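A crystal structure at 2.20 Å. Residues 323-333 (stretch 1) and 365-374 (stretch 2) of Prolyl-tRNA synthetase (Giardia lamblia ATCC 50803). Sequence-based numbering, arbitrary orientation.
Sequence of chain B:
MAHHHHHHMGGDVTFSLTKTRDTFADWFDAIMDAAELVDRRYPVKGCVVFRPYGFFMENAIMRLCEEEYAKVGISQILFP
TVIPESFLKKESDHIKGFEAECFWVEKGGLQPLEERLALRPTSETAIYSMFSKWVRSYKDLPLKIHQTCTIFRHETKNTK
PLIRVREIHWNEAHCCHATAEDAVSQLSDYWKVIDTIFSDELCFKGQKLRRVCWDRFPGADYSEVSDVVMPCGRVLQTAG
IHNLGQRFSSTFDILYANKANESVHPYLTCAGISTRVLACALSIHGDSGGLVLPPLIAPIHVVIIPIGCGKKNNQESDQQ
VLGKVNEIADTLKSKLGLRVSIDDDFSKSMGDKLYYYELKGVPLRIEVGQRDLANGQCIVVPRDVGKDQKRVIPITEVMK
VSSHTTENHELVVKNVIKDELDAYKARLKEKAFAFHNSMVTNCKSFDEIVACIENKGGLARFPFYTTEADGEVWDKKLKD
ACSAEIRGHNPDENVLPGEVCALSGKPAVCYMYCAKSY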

ATOM      1  N   GLY B 323      -6.596 -15.055  32.850  1.00 41.22           N
ATOM      2  CA  GLY B 323      -5.226 -14.609  33.096  1.00 40.87           C
ATOM      3  C   GLY B 323      -4.167 -15.364  32.300  1.00 41.45           C
ATOM      4  O   GLY B 323      -3.233 -14.756  31.772  1.00 43.60           O
ATOM      5  N   LYS B 324      -4.297 -16.685  32.213  1.00 39.69           N
ATOM      6  CA  LYS B 324      -3.321 -17.497  31.483  1.00 40.50           C
ATOM      7  C   LYS B 324      -3.487 -17.353  29.970  1.00 39.99           C
ATOM      8  O   LYS B 324      -2.500 -17.341  29.240  1.00 38.38           O
ATOM      9  CB  LYS B 324      -3.423 -18.971  31.886  1.00 42.13           C
ATOM     10  CG  LYS B 324      -2.288 -19.858  31.359  1.00 42.63           C
ATOM     11  CD  LYS B 324      -0.933 -19.550  31.994  1.00 44.41           C
ATOM     12  CE  LYS B 324      -0.901 -19.888  33.479  1.00 45.26           C
ATOM     13  NZ  LYS B 324       0.485 -19.838  34.020  1.00 48.22           N
ATOM     14  N   VAL B 325      -4.734 -17.257  29.509  1.00 39.83           N
ATOM     15  CA  VAL B 325      -5.022 -16.960  28.104  1.00 39.72           C
ATOM     16  C   VAL B 325      -4.272 -15.699  27.637  1.00 41.64           C
ATOM     17  O   VAL B 325      -3.734 -15.675  26.531  1.00 41.93           O
ATOM     18  CB  VAL B 325      -6.554 -16.835  27.854  1.00 39.97           C
ATOM     19  CG1 VAL B 325      -6.855 -16.127  26.537  1.00 37.14           C
ATOM     20  CG2 VAL B 325      -7.209 -18.218  27.883  1.00 36.16           C
ATOM     21  N   ASN B 326      -4.215 -14.678  28.494  1.00 42.48           N
ATOM     22  CA  ASN B 326      -3.495 -13.435  28.187  1.00 43.23           C
ATOM     23  C   ASN B 326      -1.978 -13.623  28.112  1.00 42.91           C
ATOM     24  O   ASN B 326      -1.333 -13.076  27.224  1.00 40.79           O
ATOM     25  CB  ASN B 326      -3.838 -12.336  29.206  1.00 43.24           C
ATOM     26  CG  ASN B 326      -5.277 -11.837  29.081  1.00 43.66           C
ATOM     27  OD1 ASN B 326      -5.839 -11.800  27.994  1.00 43.85           O
ATOM     28  ND2 ASN B 326      -5.867 -11.441  30.203  1.00 48.55           N
ATOM     29  N   GLU B 327      -1.417 -14.398  29.036  1.00 43.61           N
ATOM     30  CA  GLU B 327       0.016 -14.706  29.019  1.00 44.56           C
ATOM     31  C   GLU B 327       0.415 -15.520  27.787  1.00 43.76           C
ATOM     32  O   GLU B 327       1.523 -15.361  27.271  1.00 42.33           O
ATOM     33  CB  GLU B 327       0.435 -15.470  30.278  1.00 46.39           C
ATOM     34  CG  GLU B 327       0.311 -14.684  31.576  1.00 49.74           C
ATOM     35  CD  GLU B 327       0.628 -15.537  32.793  1.00 54.57           C
ATOM     36  OE1 GLU B 327       1.599 -16.323  32.730  1.00 55.76           O
ATOM     37  OE2 GLU B 327      -0.095 -15.428  33.809  1.00 57.97           O
ATOM     38  N   ILE B 328      -0.473 -16.412  27.342  1.00 42.30           N
ATOM     39  CA  ILE B 328      -0.272 -17.131  26.086  1.00 41.13           C
ATOM     40  C   ILE B 328      -0.333 -16.145  24.915  1.00 40.09           C
ATOM     41  O   ILE B 328       0.569 -16.113  24.081  1.00 38.49           O
ATOM     42  CB  ILE B 328      -1.314 -18.250  25.888  1.00 41.42           C
ATOM     43  CG1 ILE B 328      -1.076 -19.383  26.894  1.00 43.38           C
ATOM     44  CG2 ILE B 328      -1.249 -18.808  24.480  1.00 37.35           C
ATOM     45  CD1 ILE B 328      -2.051 -20.546  26.750  1.00 39.53           C
ATOM     46  N   ALA B 329      -1.384 -15.328  24.871  1.00 38.23           N
ATOM     47  CA  ALA B 329      -1.523 -14.332  23.811  1.00 37.62           C
ATOM     48  C   ALA B 329      -0.305 -13.395  23.733  1.00 37.40           C
ATOM     49  O   ALA B 329       0.207 -13.141  22.644  1.00 38.25           O
ATOM     50  CB  ALA B 329      -2.812 -13.533  23.987  1.00 35.59           C
ATOM     51  N   ASP B 330       0.157 -12.904  24.882  1.00 36.76           N
ATOM     52  CA  ASP B 330       1.271 -11.953  24.931  1.00 39.72           C
ATOM     53  C   ASP B 330       2.583 -12.565  24.438  1.00 39.60           C
ATOM     54  O   ASP B 330       3.325 -11.922  23.708  1.00 38.14           O
ATOM     55  CB  ASP B 330       1.450 -11.376  26.346  1.00 41.62           C
ATOM     56  CG  ASP B 330       0.324 -10.418  26.745  1.00 46.20           C
ATOM     57  OD1 ASP B 330      -0.322  -9.832  25.850  1.00 48.67           O
ATOM     58  OD2 ASP B 330       0.090 -10.247  27.966  1.00 49.57           O
ATOM     59  N   THR B 331       2.860 -13.804  24.841  1.00 39.74           N
ATOM     60  CA  THR B 331       4.017 -14.546  24.335  1.00 39.59           C
ATOM     61  C   THR B 331       3.942 -14.750  22.810  1.00 40.37           C
ATOM     62  O   THR B 331       4.895 -14.443  22.088  1.00 38.34           O
ATOM     63  CB  THR B 331       4.136 -15.910  25.038  1.00 39.75           C
ATOM     64  OG1 THR B 331       4.400 -15.700  26.428  1.00 40.67           O
ATOM     65  CG2 THR B 331       5.259 -16.751  24.437  1.00 39.77           C
ATOM     66  N   LEU B 332       2.808 -15.250  22.323  1.00 40.89           N
ATOM     67  CA  LEU B 332       2.626 -15.471  20.880  1.00 41.86           C
ATOM     68  C   LEU B 332       2.753 -14.175  20.053  1.00 41.98           C
ATOM     69  O   LEU B 332       3.288 -14.203  18.943  1.00 43.19           O
ATOM     70  CB  LEU B 332       1.283 -16.146  20.588  1.00 40.80           C
ATOM     71  CG  LEU B 332       1.020 -17.517  21.214  1.00 43.13           C
ATOM     72  CD1 LEU B 332      -0.292 -18.069  20.673  1.00 41.23           C
ATOM     73  CD2 LEU B 332       2.165 -18.501  20.977  1.00 42.02           C
ATOM     74  N   LYS B 333       2.281 -13.052  20.588  1.00 41.21           N
ATOM     75  CA  LYS B 333       2.385 -11.772  19.878  1.00 43.09           C
ATOM     76  C   LYS B 333       3.791 -11.167  19.983  1.00 43.83           C
ATOM     77  O   LYS B 333       4.433 -10.879  18.965  1.00 40.60           O
ATOM     78  CB  LYS B 333       1.346 -10.770  20.392  1.00 43.37           C
ATOM     79  CG  LYS B 333      -0.081 -11.084  19.957  1.00 46.66           C
ATOM     80  CD  LYS B 333      -1.044  -9.942  20.270  1.00 49.14           C
ATOM     81  CE  LYS B 333      -1.325  -9.833  21.755  1.00 51.68           C
ATOM     82  NZ  LYS B 333      -2.445  -8.887  22.033  1.00 55.21           N
ATOM     83  N   ARG B 365      -6.694 -22.829  16.551  1.00 33.38           N
ATOM     84  CA  ARG B 365      -7.317 -22.403  17.803  1.00 34.60           C
ATOM     85  C   ARG B 365      -6.702 -23.141  18.976  1.00 34.38           C
ATOM     86  O   ARG B 365      -6.357 -24.324  18.884  1.00 36.35           O
ATOM     87  CB  ARG B 365      -8.838 -22.576  17.802  1.00 36.19           C
ATOM     88  CG  ARG B 365      -9.322 -23.997  17.912  1.00 38.73           C
ATOM     89  CD  ARG B 365     -10.794 -24.062  18.249  1.00 37.75           C
ATOM     90  NE  ARG B 365     -11.246 -25.447  18.212  1.00 38.21           N
ATOM     91  CZ  ARG B 365     -11.531 -26.115  17.097  1.00 38.14           C
ATOM     92  NH1 ARG B 365     -11.435 -25.523  15.907  1.00 38.57           N
ATOM     93  NH2 ARG B 365     -11.924 -27.381  17.172  1.00 39.68           N
ATOM     94  N   ILE B 366      -6.561 -22.416  20.075  1.00 33.31           N
ATOM     95  CA  ILE B 366      -6.124 -22.975  21.321  1.00 31.65           C
ATOM     96  C   ILE B 366      -7.309 -22.869  22.283  1.00 32.56           C
ATOM     97  O   ILE B 366      -7.916 -21.807  22.399  1.00 32.21           O
ATOM     98  CB  ILE B 366      -4.916 -22.204  21.895  1.00 31.02           C
ATOM     99  CG1 ILE B 366      -3.762 -22.163  20.887  1.00 30.57           C
ATOM    100  CG2 ILE B 366      -4.444 -22.839  23.210  1.00 31.27           C
ATOM    101  CD1 ILE B 366      -2.575 -21.331  21.348  1.00 32.15           C
ATOM    102  N   GLU B 367      -7.642 -23.970  22.951  1.00 31.37           N
ATOM    103  CA  GLU B 367      -8.686 -23.970  23.962  1.00 33.07           C
ATOM    104  C   GLU B 367      -8.020 -24.129  25.320  1.00 32.63           C
ATOM    105  O   GLU B 367      -7.189 -25.008  25.506  1.00 30.78           O
ATOM    106  CB  GLU B 367      -9.679 -25.102  23.717  1.00 32.03           C
ATOM    107  CG  GLU B 367     -10.419 -24.981  22.385  1.00 37.73           C
ATOM    108  CD  GLU B 367     -11.350 -26.150  22.100  1.00 37.36           C
ATOM    109  OE1 GLU B 367     -11.645 -26.929  23.024  1.00 40.95           O
ATOM    110  OE2 GLU B 367     -11.797 -26.280  20.943  1.00 41.48           O
ATOM    111  N   VAL B 368      -8.380 -23.249  26.247  1.00 33.85           N
ATOM    112  CA  VAL B 368      -7.852 -23.251  27.598  1.00 33.28           C
ATOM    113  C   VAL B 368      -9.037 -23.192  28.552  1.00 35.20           C
ATOM    114  O   VAL B 368      -9.855 -22.278  28.465  1.00 35.89           O
ATOM    115  CB  VAL B 368      -6.955 -22.021  27.837  1.00 34.76           C
ATOM    116  CG1 VAL B 368      -6.330 -22.080  29.220  1.00 36.35           C
ATOM    117  CG2 VAL B 368      -5.878 -21.904  26.745  1.00 30.91           C
ATOM    118  N   GLY B 369      -9.138 -24.179  29.441  1.00 35.50           N
ATOM    119  CA  GLY B 369     -10.192 -24.224  30.450  1.00 35.48           C
ATOM    120  C   GLY B 369      -9.654 -24.594  31.823  1.00 35.58           C
ATOM    121  O   GLY B 369      -8.487 -24.956  31.968  1.00 32.09           O
ATOM    122  N   GLN B 370     -10.522 -24.511  32.828  1.00 37.95           N
ATOM    123  CA  GLN B 370     -10.137 -24.757  34.219  1.00 40.18           C
ATOM    124  C   GLN B 370      -9.469 -26.117  34.389  1.00 41.90           C
ATOM    125  O   GLN B 370      -8.388 -26.214  34.967  1.00 41.62           O
ATOM    126  CB  GLN B 370     -11.363 -24.648  35.141  1.00 40.54           C
ATOM    127  CG  GLN B 370     -11.083 -24.945  36.615  1.00 41.04           C
ATOM    128  CD  GLN B 370     -12.349 -25.074  37.448  1.00 42.77           C
ATOM    129  OE1 GLN B 370     -13.363 -24.428  37.175  1.00 42.07           O
ATOM    130  NE2 GLN B 370     -12.288 -25.908  38.482  1.00 44.56           N
ATOM    131  N   ARG B 371     -10.117 -27.164  33.884  1.00 44.94           N
ATOM    132  CA  ARG B 371      -9.621 -28.532  34.047  1.00 47.10           C
ATOM    133  C   ARG B 371      -8.236 -28.696  33.427  1.00 46.59           C
ATOM    134  O   ARG B 371      -7.303 -29.141  34.090  1.00 48.51           O
ATOM    135  CB  ARG B 371     -10.602 -29.538  33.437  1.00 49.09           C
ATOM    136  CG  ARG B 371     -10.141 -30.991  33.518  1.00 53.79           C
ATOM    137  CD  ARG B 371     -11.225 -31.961  33.075  1.00 57.43           C
ATOM    138  NE  ARG B 371     -10.658 -33.121  32.383  1.00 61.80           N
ATOM    139  CZ  ARG B 371     -10.312 -33.153  31.093  1.00 65.14           C
ATOM    140  NH1 ARG B 371     -10.465 -32.085  30.306  1.00 64.20           N
ATOM    141  NH2 ARG B 371      -9.803 -34.269  30.580  1.00 66.20           N
ATOM    142  N   ASP B 372      -8.103 -28.318  32.162  1.00 45.43           N
ATOM    143  CA  ASP B 372      -6.828 -28.452  31.454  1.00 44.37           C
ATOM    144  C   ASP B 372      -5.721 -27.595  32.083  1.00 42.73           C
ATOM    145  O   ASP B 372      -4.561 -28.011  32.122  1.00 39.41           O
ATOM    146  CB  ASP B 372      -7.002 -28.127  29.965  1.00 45.07           C
ATOM    147  CG  ASP B 372      -7.862 -29.156  29.241  1.00 48.26           C
ATOM    148  OD1 ASP B 372      -8.864 -28.762  28.612  1.00 50.12           O
ATOM    149  OD2 ASP B 372      -7.548 -30.365  29.320  1.00 52.19           O
ATOM    150  N   LEU B 373      -6.089 -26.413  32.580  1.00 43.02           N
ATOM    151  CA  LEU B 373      -5.160 -25.542  33.308  1.00 43.91           C
ATOM    152  C   LEU B 373      -4.625 -26.210  34.579  1.00 43.85           C
ATOM    153  O   LEU B 373      -3.478 -25.986  34.963  1.00 44.90           O
ATOM    154  CB  LEU B 373      -5.837 -24.215  33.674  1.00 44.76           C
ATOM    155  CG  LEU B 373      -4.984 -23.212  34.463  1.00 46.40           C
ATOM    156  CD1 LEU B 373      -3.702 -22.876  33.704  1.00 46.48           C
ATOM    157  CD2 LEU B 373      -5.765 -21.949  34.777  1.00 47.05           C
ATOM    158  N   ALA B 374      -5.466 -27.019  35.222  1.00 43.75           N
ATOM    159  CA  ALA B 374      -5.070 -27.795  36.402  1.00 44.13           C
ATOM    160  C   ALA B 374      -4.039 -28.863  36.030  1.00 44.19           C
ATOM    161  O   ALA B 374      -3.098 -29.116  36.786  1.00 43.34           O
ATOM    162  CB  ALA B 374      -6.293 -28.444  37.044  1.00 41.92           C
TER

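Residues 323-333 form part of a longer helix that packs against a strand that is already under way at Arg365. The two axes run nearly antiparallel, at 150° between their N-to-C directions, and approach to 9.3 Å. The nearest CA atoms, those of Val325 and Val368, are 6.9 Å apart. Gly369 occupies the N-cap position, right before the helix that begins at Gln370, and its O accepts the first helical hydrogen bond, from Leu373 N at 2.9 Å.

No hydrogen bond crosses the contact; it is made by apolar packing. Alternation along the strand turns Ile366 and Val368 toward the helix and Glu367 away, where its OE2 accepts a 2.9 Å salt-bridged hydrogen bond from Arg365 NE. Helical periodicity turns Ile328 and Leu332 toward the strand; Val325 points sideways but still reaches it through CG2, 3.8 Å from Val368 CB, a compact pairing that suits the close backbones. The longer branched side chains of Ile328, Leu332 and Ile366 fill the space between helix and strand without bringing in polar groups. Ile328 bridges both strand residues: its CD1 is 4.1 Å from Val368 CG2, and its CG2 4.2 Å from Ile366 CD1. That same Ile366 CD1 reaches Leu332 CD1 at 4.0 Å. Beyond the strand, Leu373 CD1 offers Lys324 CG an apolar partner at 4.1 Å; the lysine's charged end leads away, NZ forming a long salt bridge with Glu327 OE1 at 3.9 Å.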